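PDB 4HKT: inositol 2-dehydrogenase from Sinorhizobium meliloti, which catalyses the NAD-dependent oxidation of myo-inositol to scyllo-inosose (2-keto-myo-inositol), the first step of myo-inositol degradation to acetyl-CoA. Local coordinates for residues E282-A285 / N286-E289. Residues are numbered along the deposited sequence; the frame is centred on the assembly and turned at random.
With EDO (1,2-ethanediol), chain V.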
ATOM      1  N   GLU B 282       3.455  -8.853 -20.713  1.00 24.12           N
ATOM      2  CA  GLU B 282       4.368  -7.821 -21.174  1.00 27.06           C
ATOM      3  C   GLU B 282       5.786  -8.374 -21.310  1.00 24.75           C
ATOM      4  O   GLU B 282       6.535  -8.015 -22.239  1.00 22.48           O
ATOM      5  CB  GLU B 282       4.361  -6.593 -20.252  1.00 29.94           C
ATOM      6  CG  GLU B 282       3.089  -5.764 -20.316  1.00 34.72           C
ATOM      7  CD  GLU B 282       2.988  -4.825 -19.144  1.00 39.16           C
ATOM      8  OE1 GLU B 282       3.397  -3.654 -19.285  1.00 43.64           O
ATOM      9  OE2 GLU B 282       2.547  -5.280 -18.073  1.00 44.66           O
ATOM     10  N   ALA B 283       6.176  -9.242 -20.377  1.00 21.98           N
ATOM     11  CA  ALA B 283       7.514  -9.804 -20.426  1.00 20.63           C
ATOM     12  C   ALA B 283       7.731 -10.613 -21.706  1.00 20.52           C
ATOM     13  O   ALA B 283       8.755 -10.437 -22.370  1.00 20.54           O
ATOM     14  CB  ALA B 283       7.804 -10.634 -19.176  1.00 22.12           C
ATOM     15  N   TYR B 284       6.773 -11.471 -22.057  1.00 20.38           N
ATOM     16  CA  TYR B 284       6.858 -12.233 -23.315  1.00 23.44           C
ATOM     17  C   TYR B 284       6.915 -11.317 -24.562  1.00 25.12           C
ATOM     18  O   TYR B 284       7.648 -11.613 -25.495  1.00 24.84           O
ATOM     19  CB  TYR B 284       5.716 -13.222 -23.442  1.00 24.00           C
ATOM     20  CG  TYR B 284       5.732 -14.293 -22.367  1.00 27.65           C
ATOM     21  CD1 TYR B 284       6.813 -15.167 -22.244  1.00 28.49           C
ATOM     22  CD2 TYR B 284       4.672 -14.430 -21.469  1.00 28.21           C
ATOM     23  CE1 TYR B 284       6.838 -16.140 -21.237  1.00 31.30           C
ATOM     24  CE2 TYR B 284       4.690 -15.397 -20.474  1.00 29.08           C
ATOM     25  CZ  TYR B 284       5.763 -16.248 -20.369  1.00 30.76           C
ATOM     26  OH  TYR B 284       5.758 -17.218 -19.402  1.00 36.30           O
ATOM     27  N   ALA B 285       6.194 -10.192 -24.561  1.00 26.00           N
ATOM     28  CA  ALA B 285       6.318  -9.234 -25.665  1.00 25.26           C
ATOM     29  C   ALA B 285       7.729  -8.666 -25.751  1.00 27.30           C
ATOM     30  O   ALA B 285       8.314  -8.604 -26.845  1.00 28.28           O
ATOM     31  CB  ALA B 285       5.292  -8.107 -25.544  1.00 26.27           C
ATOM     32  N   ASN B 286       8.285  -8.271 -24.603  1.00 25.14           N
ATOM     33  CA  ASN B 286       9.564  -7.615 -24.568  1.00 27.66           C
ATOM     34  C   ASN B 286      10.673  -8.573 -24.992  1.00 27.77           C
ATOM     35  O   ASN B 286      11.679  -8.186 -25.620  1.00 25.42           O
ATOM     36  CB  ASN B 286       9.858  -7.106 -23.140  1.00 28.89           C
ATOM     37  CG  ASN B 286       9.053  -5.876 -22.770  1.00 32.69           C
ATOM     38  OD1 ASN B 286       8.477  -5.202 -23.629  1.00 34.92           O
ATOM     39  ND2 ASN B 286       9.023  -5.561 -21.468  1.00 31.43           N
ATOM     40  N   GLU B 287      10.503  -9.823 -24.585  1.00 26.12           N
ATOM     41  CA  GLU B 287      11.447 -10.891 -24.865  1.00 27.14           C
ATOM     42  C   GLU B 287      11.572 -11.155 -26.375  1.00 25.69           C
ATOM     43  O   GLU B 287      12.673 -11.186 -26.910  1.00 26.14           O
ATOM     44  CB  GLU B 287      10.929 -12.134 -24.146  1.00 27.60           C
ATOM     45  CG  GLU B 287      11.621 -13.443 -24.380  1.00 28.13           C
ATOM     46  CD  GLU B 287      10.949 -14.540 -23.561  1.00 29.00           C
ATOM     47  OE1 GLU B 287       9.790 -14.869 -23.834  1.00 29.41           O
ATOM     48  OE2 GLU B 287      11.556 -15.047 -22.614  1.00 28.18           O
ATOM     49  N   ILE B 288      10.436 -11.304 -27.041  1.00 28.36           N
ATOM     50  CA  ILE B 288      10.408 -11.461 -28.501  1.00 31.34           C
ATOM     51  C   ILE B 288      11.020 -10.215 -29.131  1.00 31.44           C
ATOM     52  O   ILE B 288      11.883 -10.316 -30.026  1.00 30.91           O
ATOM     53  CB  ILE B 288       8.999 -11.740 -29.045  1.00 33.78           C
ATOM     54  CG1 ILE B 288       8.456 -13.080 -28.521  1.00 39.55           C
ATOM     55  CG2 ILE B 288       8.984 -11.763 -30.577  1.00 35.95           C
ATOM     56  CD1 ILE B 288       9.280 -14.315 -28.849  1.00 41.05           C
ATOM     57  N   GLU B 289      10.659  -9.049 -28.607  1.00 33.05           N
ATOM     58  CA  GLU B 289      11.239  -7.799 -29.102  1.00 32.87           C
ATOM     59  C   GLU B 289      12.747  -7.804 -28.998  1.00 29.02           C
ATOM     60  O   GLU B 289      13.438  -7.476 -29.954  1.00 28.50           O
ATOM     61  CB  GLU B 289      10.644  -6.595 -28.374  1.00 35.92           C
ATOM     62  CG  GLU B 289      11.142  -5.241 -28.846  1.00 41.17           C
ATOM     63  CD  GLU B 289      10.596  -4.107 -27.975  1.00 47.45           C
ATOM     64  OE1 GLU B 289       9.412  -4.150 -27.569  1.00 48.84           O
ATOM     65  OE2 GLU B 289      11.369  -3.185 -27.663  1.00 52.85           O
TER
HETATM   66  C1  EDO V 405      12.330  -5.103 -25.064  1.00 39.46           C
HETATM   67  O1  EDO V 405      12.864  -5.737 -26.207  1.00 42.22           O
HETATM   68  C2  EDO V 405      13.256  -5.421 -23.911  1.00 40.03           C
HETATM   69  O2  EDO V 405      12.719  -4.916 -22.697  1.00 39.32           O
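Glu282 O accepts a hydrogen bond from Asn286 N at 3.0 Å, the first of four successive i to i+4 bonds that make residues 282-289 regular alpha-helix, part of helix 281-297. This helix of a Gfo/Idh/MocA-family dehydrogenase packs against helix 13-24 of the Rossmann domain. The Asn286 side chain turns back toward the same oxygen: with CG beside its own backbone N (chi1 -75°), CG lies 3.3 Å from Glu282 O. At its far end ND2 is hydrogen-bonded to the carbonyl oxygen of Phe125 in the same chain. Replacing Asn286 with a leucine would probably leave Phe125 O without this N-H donor and cost the helix this polar tie to the loop that carries Phe125. Ala283 O comes next, taking the Glu287 N-H at 2.9 Å with the donor almost in line with the C=O. Tyr284 carries the main side-chain meeting. The Tyr284 and Glu287 side chains leave the helix next to each other and head the same way, with the ring and carboxylate planes 47° apart, and Glu287 OE1 sits in the ring plane at the edge, 3.4 Å from Tyr284 CD1. Glu287 gets there on an extended chain whose CG is anti to the backbone N (chi1 173°). The tyrosine ring also stands edge-to-face with His18 and rests on Val17 and Ala21; Ile288 reaches Ala21 too. Tyr284 O receives Ile288 N-H in a nearly straight but longer bond of 3.2 Å, while Ile288 CG1 lies beside the same oxygen. Ala285 O closes the series with Glu289 N-H. A 1,2-ethanediol, likely a crystallisation additive, lies along Glu289, where its O1 donates to Asn286 O at 2.8 Å and comes within 3.2 Å of Glu289 CG.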